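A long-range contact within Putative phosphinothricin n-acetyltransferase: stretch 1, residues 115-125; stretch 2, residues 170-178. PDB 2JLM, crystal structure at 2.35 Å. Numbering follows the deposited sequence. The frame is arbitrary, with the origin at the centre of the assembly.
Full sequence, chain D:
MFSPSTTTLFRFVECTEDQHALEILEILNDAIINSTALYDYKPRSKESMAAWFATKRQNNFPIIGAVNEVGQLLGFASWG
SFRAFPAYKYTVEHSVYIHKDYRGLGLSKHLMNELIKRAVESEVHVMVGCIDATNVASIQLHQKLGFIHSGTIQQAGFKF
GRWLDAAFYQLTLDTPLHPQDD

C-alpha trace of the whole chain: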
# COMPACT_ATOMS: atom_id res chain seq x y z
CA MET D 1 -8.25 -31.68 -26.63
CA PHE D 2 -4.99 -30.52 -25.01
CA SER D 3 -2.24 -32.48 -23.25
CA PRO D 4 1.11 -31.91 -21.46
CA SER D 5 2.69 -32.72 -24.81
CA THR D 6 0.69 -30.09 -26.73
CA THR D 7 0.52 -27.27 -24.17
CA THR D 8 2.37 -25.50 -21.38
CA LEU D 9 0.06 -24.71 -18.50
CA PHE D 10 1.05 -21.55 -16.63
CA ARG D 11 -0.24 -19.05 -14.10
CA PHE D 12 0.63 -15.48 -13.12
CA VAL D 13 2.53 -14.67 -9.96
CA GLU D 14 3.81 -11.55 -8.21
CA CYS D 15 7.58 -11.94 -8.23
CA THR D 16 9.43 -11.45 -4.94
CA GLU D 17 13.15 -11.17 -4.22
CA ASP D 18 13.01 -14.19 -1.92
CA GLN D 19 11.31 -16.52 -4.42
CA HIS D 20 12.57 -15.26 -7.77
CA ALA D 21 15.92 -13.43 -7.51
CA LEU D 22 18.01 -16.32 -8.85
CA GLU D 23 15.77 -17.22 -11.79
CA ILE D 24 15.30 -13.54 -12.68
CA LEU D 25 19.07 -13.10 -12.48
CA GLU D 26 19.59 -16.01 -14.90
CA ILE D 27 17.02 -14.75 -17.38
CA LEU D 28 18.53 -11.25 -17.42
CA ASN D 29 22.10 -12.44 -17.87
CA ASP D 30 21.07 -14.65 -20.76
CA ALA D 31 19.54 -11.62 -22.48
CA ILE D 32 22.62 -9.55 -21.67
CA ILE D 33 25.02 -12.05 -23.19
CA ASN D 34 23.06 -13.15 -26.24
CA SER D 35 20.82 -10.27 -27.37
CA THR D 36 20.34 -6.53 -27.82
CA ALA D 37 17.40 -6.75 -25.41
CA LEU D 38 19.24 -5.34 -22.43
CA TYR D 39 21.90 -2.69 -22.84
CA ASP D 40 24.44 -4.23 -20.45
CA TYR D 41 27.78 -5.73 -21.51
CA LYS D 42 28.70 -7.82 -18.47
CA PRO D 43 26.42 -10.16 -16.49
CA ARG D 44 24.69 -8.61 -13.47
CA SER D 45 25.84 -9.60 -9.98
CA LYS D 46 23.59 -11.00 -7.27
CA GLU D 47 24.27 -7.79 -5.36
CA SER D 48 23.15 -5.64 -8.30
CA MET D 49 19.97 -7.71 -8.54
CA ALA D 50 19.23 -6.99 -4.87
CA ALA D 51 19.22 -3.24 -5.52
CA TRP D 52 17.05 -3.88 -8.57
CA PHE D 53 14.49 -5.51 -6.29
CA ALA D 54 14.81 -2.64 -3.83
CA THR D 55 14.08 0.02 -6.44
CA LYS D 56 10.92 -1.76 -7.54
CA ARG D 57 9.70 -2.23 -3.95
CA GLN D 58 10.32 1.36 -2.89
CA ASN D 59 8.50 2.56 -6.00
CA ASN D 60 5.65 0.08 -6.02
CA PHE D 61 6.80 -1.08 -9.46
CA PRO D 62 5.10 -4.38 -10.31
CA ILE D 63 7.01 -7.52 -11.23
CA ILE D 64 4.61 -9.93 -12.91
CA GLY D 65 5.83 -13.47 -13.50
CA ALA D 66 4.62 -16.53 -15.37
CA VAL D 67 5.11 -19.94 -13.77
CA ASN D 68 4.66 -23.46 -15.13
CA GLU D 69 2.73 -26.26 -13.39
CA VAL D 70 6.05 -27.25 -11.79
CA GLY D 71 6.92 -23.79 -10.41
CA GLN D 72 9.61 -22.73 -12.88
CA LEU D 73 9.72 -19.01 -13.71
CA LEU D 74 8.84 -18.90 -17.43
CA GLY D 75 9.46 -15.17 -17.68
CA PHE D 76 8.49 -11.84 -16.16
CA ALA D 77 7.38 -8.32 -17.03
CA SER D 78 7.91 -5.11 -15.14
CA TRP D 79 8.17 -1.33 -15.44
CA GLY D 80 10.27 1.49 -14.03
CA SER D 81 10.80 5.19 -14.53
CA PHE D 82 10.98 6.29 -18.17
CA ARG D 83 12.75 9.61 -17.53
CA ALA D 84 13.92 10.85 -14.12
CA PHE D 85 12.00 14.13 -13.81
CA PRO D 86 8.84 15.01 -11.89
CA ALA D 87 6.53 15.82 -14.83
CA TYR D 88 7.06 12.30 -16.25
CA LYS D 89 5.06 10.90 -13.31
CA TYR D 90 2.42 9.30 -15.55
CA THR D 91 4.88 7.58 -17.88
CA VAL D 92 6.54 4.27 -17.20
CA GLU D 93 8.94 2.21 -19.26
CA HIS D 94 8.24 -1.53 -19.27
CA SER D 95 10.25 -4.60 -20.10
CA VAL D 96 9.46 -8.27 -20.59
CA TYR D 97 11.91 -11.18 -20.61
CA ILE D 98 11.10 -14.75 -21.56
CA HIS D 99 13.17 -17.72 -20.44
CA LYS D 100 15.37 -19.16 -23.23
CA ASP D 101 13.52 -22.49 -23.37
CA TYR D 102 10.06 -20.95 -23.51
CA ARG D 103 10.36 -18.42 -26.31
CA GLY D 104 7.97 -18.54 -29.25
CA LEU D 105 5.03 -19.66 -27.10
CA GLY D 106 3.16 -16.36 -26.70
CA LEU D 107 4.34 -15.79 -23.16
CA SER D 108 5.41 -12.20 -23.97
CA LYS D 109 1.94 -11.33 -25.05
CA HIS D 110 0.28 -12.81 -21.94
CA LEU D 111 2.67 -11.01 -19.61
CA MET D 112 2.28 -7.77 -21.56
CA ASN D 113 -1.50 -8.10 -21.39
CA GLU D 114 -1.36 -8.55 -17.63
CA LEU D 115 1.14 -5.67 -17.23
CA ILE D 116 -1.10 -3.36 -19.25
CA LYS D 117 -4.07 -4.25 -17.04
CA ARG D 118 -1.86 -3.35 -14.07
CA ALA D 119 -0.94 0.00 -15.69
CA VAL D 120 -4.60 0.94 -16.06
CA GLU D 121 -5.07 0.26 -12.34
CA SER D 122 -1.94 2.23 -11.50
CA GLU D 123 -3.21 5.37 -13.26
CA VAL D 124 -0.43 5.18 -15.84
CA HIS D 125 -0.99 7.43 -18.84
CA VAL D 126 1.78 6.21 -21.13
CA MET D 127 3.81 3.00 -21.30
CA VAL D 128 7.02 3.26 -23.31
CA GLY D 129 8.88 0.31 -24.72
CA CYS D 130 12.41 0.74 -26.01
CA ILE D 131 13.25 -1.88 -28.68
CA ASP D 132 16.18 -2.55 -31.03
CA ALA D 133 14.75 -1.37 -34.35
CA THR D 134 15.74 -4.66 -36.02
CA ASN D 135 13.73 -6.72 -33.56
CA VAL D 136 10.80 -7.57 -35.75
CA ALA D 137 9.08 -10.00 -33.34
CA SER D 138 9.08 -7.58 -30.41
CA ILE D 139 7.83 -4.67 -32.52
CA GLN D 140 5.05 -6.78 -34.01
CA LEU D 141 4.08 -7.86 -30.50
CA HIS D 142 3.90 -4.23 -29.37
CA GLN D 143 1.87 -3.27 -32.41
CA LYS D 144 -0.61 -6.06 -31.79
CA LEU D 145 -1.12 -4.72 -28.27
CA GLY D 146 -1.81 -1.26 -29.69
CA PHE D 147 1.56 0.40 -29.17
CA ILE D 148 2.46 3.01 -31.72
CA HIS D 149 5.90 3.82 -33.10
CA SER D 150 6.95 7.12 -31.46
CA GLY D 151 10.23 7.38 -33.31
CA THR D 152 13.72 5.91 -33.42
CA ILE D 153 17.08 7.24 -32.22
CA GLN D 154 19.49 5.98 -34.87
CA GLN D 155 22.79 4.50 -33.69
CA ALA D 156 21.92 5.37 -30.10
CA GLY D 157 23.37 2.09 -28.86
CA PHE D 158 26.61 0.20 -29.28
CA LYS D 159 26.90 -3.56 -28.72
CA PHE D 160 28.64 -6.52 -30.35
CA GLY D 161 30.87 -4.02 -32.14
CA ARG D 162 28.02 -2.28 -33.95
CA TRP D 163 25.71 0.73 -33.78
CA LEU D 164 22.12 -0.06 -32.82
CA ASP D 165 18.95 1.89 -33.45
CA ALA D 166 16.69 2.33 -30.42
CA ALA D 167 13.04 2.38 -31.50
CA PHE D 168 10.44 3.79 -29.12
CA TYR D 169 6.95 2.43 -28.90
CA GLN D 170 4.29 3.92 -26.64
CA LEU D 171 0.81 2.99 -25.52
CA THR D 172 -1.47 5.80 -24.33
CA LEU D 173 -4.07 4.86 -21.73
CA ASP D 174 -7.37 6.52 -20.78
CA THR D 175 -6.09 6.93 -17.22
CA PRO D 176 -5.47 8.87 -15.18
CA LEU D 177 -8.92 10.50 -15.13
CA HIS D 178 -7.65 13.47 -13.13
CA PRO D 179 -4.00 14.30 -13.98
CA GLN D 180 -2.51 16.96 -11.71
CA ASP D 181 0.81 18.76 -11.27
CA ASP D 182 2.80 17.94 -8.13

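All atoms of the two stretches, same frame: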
# COMPACT_ATOMS: atom_id res chain seq x y z
N LEU D 115 0.47 -6.92 -17.61
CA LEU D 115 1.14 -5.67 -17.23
C LEU D 115 0.32 -4.44 -17.62
O LEU D 115 0.26 -3.47 -16.87
CB LEU D 115 2.52 -5.56 -17.88
CG LEU D 115 3.43 -4.53 -17.23
CD1 LEU D 115 3.72 -4.97 -15.80
CD2 LEU D 115 4.71 -4.37 -18.02
N ILE D 116 -0.30 -4.48 -18.78
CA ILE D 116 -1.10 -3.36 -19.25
C ILE D 116 -2.34 -3.17 -18.37
O ILE D 116 -2.72 -2.03 -18.03
CB ILE D 116 -1.49 -3.54 -20.71
CG1 ILE D 116 -0.24 -3.48 -21.59
CG2 ILE D 116 -2.51 -2.49 -21.15
CD1 ILE D 116 -0.51 -3.80 -23.06
N LYS D 117 -2.96 -4.28 -17.99
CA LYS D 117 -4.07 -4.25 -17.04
C LYS D 117 -3.61 -3.58 -15.75
O LYS D 117 -4.31 -2.73 -15.21
CB LYS D 117 -4.59 -5.66 -16.77
CG LYS D 117 -5.58 -6.17 -17.83
CD LYS D 117 -6.02 -7.61 -17.56
N ARG D 118 -2.42 -3.95 -15.28
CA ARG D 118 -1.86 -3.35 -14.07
C ARG D 118 -1.62 -1.84 -14.22
O ARG D 118 -1.82 -1.08 -13.27
CB ARG D 118 -0.56 -4.06 -13.67
CG ARG D 118 -0.12 -3.78 -12.24
CD ARG D 118 -1.08 -4.41 -11.23
NE ARG D 118 -1.15 -5.85 -11.42
CZ ARG D 118 -0.32 -6.72 -10.84
NH1 ARG D 118 -0.44 -8.02 -11.08
NH2 ARG D 118 0.62 -6.29 -10.01
N ALA D 119 -1.19 -1.42 -15.41
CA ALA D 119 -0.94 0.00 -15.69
C ALA D 119 -2.22 0.81 -15.55
O ALA D 119 -2.23 1.88 -14.94
CB ALA D 119 -0.33 0.20 -17.10
N VAL D 120 -3.30 0.29 -16.13
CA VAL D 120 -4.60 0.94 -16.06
C VAL D 120 -5.03 1.14 -14.61
O VAL D 120 -5.57 2.19 -14.25
CB VAL D 120 -5.66 0.13 -16.80
CG1 VAL D 120 -7.04 0.77 -16.64
CG2 VAL D 120 -5.28 0.02 -18.26
N GLU D 121 -4.76 0.15 -13.76
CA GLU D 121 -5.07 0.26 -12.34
C GLU D 121 -4.14 1.23 -11.64
O GLU D 121 -4.51 1.81 -10.62
CB GLU D 121 -4.98 -1.11 -11.65
CG GLU D 121 -5.98 -2.13 -12.16
CD GLU D 121 -5.62 -3.55 -11.76
OE1 GLU D 121 -4.96 -3.74 -10.71
OE2 GLU D 121 -6.00 -4.49 -12.50
N SER D 122 -2.95 1.41 -12.18
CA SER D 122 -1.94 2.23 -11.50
C SER D 122 -1.95 3.68 -11.99
O SER D 122 -1.04 4.47 -11.68
CB SER D 122 -0.56 1.60 -11.64
OG SER D 122 -0.59 0.24 -11.22
N GLU D 123 -2.99 4.02 -12.75
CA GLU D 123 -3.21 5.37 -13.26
C GLU D 123 -2.08 5.85 -14.16
O GLU D 123 -1.78 7.04 -14.23
CB GLU D 123 -3.44 6.36 -12.12
CG GLU D 123 -4.67 6.06 -11.28
CD GLU D 123 -5.96 6.19 -12.06
OE1 GLU D 123 -6.55 5.15 -12.43
OE2 GLU D 123 -6.39 7.34 -12.32
N VAL D 124 -1.44 4.89 -14.83
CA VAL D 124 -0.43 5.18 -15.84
C VAL D 124 -1.11 5.83 -17.03
O VAL D 124 -2.20 5.42 -17.42
CB VAL D 124 0.28 3.89 -16.32
CG1 VAL D 124 1.13 4.18 -17.56
CG2 VAL D 124 1.15 3.32 -15.20
N HIS D 125 -0.47 6.83 -17.62
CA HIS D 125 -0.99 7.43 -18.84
C HIS D 125 -0.31 6.87 -20.07
O HIS D 125 -0.96 6.63 -21.08
CB HIS D 125 -0.84 8.95 -18.81
CG HIS D 125 -1.49 9.64 -19.96
ND1 HIS D 125 -2.82 9.48 -20.27
CD2 HIS D 125 -1.00 10.53 -20.87
CE1 HIS D 125 -3.12 10.21 -21.33
NE2 HIS D 125 -2.04 10.86 -21.71
N GLN D 170 5.04 3.45 -27.80
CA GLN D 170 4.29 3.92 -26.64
C GLN D 170 2.84 3.51 -26.74
O GLN D 170 2.27 3.39 -27.84
CB GLN D 170 4.39 5.44 -26.52
CG GLN D 170 3.40 6.18 -27.45
CD GLN D 170 3.44 7.67 -27.25
OE1 GLN D 170 4.29 8.36 -27.82
NE2 GLN D 170 2.53 8.18 -26.43
N LEU D 171 2.23 3.29 -25.58
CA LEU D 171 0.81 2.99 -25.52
C LEU D 171 0.18 4.04 -24.61
O LEU D 171 0.58 4.18 -23.46
CB LEU D 171 0.61 1.60 -24.93
CG LEU D 171 -0.82 1.21 -24.54
CD1 LEU D 171 -1.66 1.00 -25.79
CD2 LEU D 171 -0.81 -0.04 -23.67
N THR D 172 -0.81 4.77 -25.13
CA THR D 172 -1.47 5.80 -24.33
C THR D 172 -2.78 5.28 -23.74
O THR D 172 -3.63 4.78 -24.45
CB THR D 172 -1.69 7.10 -25.13
OG1 THR D 172 -0.47 7.48 -25.77
CG2 THR D 172 -2.15 8.23 -24.21
N LEU D 173 -2.91 5.38 -22.43
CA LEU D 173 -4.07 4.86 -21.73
C LEU D 173 -5.08 5.96 -21.48
O LEU D 173 -4.76 7.15 -21.62
CB LEU D 173 -3.64 4.23 -20.39
CG LEU D 173 -2.59 3.11 -20.47
CD1 LEU D 173 -2.27 2.56 -19.07
CD2 LEU D 173 -3.05 1.99 -21.39
N ASP D 174 -6.30 5.57 -21.12
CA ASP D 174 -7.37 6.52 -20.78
C ASP D 174 -7.17 7.10 -19.38
O ASP D 174 -7.68 8.18 -19.08
CB ASP D 174 -8.73 5.84 -20.88
CG ASP D 174 -9.18 5.65 -22.31
OD1 ASP D 174 -8.99 6.59 -23.12
OD2 ASP D 174 -9.72 4.58 -22.64
N THR D 175 -6.44 6.39 -18.53
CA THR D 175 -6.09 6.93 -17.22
C THR D 175 -4.83 7.79 -17.34
O THR D 175 -4.09 7.69 -18.33
CB THR D 175 -5.89 5.81 -16.18
OG1 THR D 175 -4.80 4.96 -16.58
CG2 THR D 175 -7.16 4.97 -16.06
N PRO D 176 -4.60 8.67 -16.34
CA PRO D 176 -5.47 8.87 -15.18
C PRO D 176 -6.63 9.78 -15.55
O PRO D 176 -6.48 10.61 -16.44
CB PRO D 176 -4.55 9.58 -14.19
CG PRO D 176 -3.67 10.41 -15.06
CD PRO D 176 -3.50 9.65 -16.37
N LEU D 177 -7.77 9.64 -14.86
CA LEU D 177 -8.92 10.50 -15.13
C LEU D 177 -8.67 11.95 -14.69
O LEU D 177 -9.14 12.89 -15.33
CB LEU D 177 -10.19 9.95 -14.47
CG LEU D 177 -11.00 8.95 -15.30
N HIS D 178 -7.92 12.12 -13.61
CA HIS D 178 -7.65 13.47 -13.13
C HIS D 178 -6.16 13.77 -12.90
O HIS D 178 -5.69 13.84 -11.78
CB HIS D 178 -8.49 13.75 -11.88
CG HIS D 178 -9.94 13.45 -12.07
ND1 HIS D 178 -10.72 14.10 -13.00
CD2 HIS D 178 -10.74 12.53 -11.48
CE1 HIS D 178 -11.95 13.62 -12.96
NE2 HIS D 178 -11.99 12.67 -12.05

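What fills the apolar centre of the contact? L173 does, through its CD1 methyl. With chi1 in m and chi2 in t, the side chain extends against the end of the helix and the loop after it: L173 CD1 lies 3.6 Å from A119 CB and 4.0 Å from V120 CG2 in the helix, and 4.0 Å from V124 CB in the loop. A119 points its CB toward the other stretch, and its single methyl lets the leucine come close to the helix backbone: L173 CD1 is 3.9 Å from V120 N. One turn earlier, I116 reaches out in its m, t rotamer and sets CD1 3.8 Å from CD2 of L171, a strand residue whose CB also points toward the helix.

How does the backbone fix L173 in that position? The amide of L173 donates to the carbonyl of H125, with L173 N to H125 O at 2.7 Å and an almost linear angle of 177° at the hydrogen. The same carbonyl receives a CA-H...O contact from the preceding residue, T172 CA to H125 O being 3.4 Å. The L173 N to H125 O hydrogen bond joins the loop that follows the helix to the first residue after the strand, so two loops without regular structure are still held in register.

Why does H125 bury more surface here than any other residue of the two stretches? Its CB points away overall, yet the t rotamer at chi1 leaves the imidazole with partners in several directions. In its plane, ND1 donates to the T175 carbonyl, H125 ND1 to T175 O at 2.9 Å. Over one face sits the methyl of T172, with CG2 3.9 Å from the centroid of the H125 ring, a CH-pi contact. P176 CD approaches H125 CB at 3.7 Å, and NE2 is satisfied elsewhere in the structure. A histidine suits the site because it offers a donor at the ring edge and a flat face to a methyl group.

What closes the polar edge? T175 points toward the helix end, and its hydroxyl donates to the V124 carbonyl, T175 OG1 to V124 O at 2.8 Å. Threonine serves twice, since its methyl also packs against the backbone, T175 CG2 lying 3.7 Å from V120 O. The cis peptide before P176 brings P176 CA to within 2.9 Å of T175 CA, a tight turn of the chain beside H125. Farther out, E123, in a left-handed backbone conformation, folds its side chain back through two m rotamers until E123 OE2 is 3.4 Å from P176 CA, a van der Waals contact.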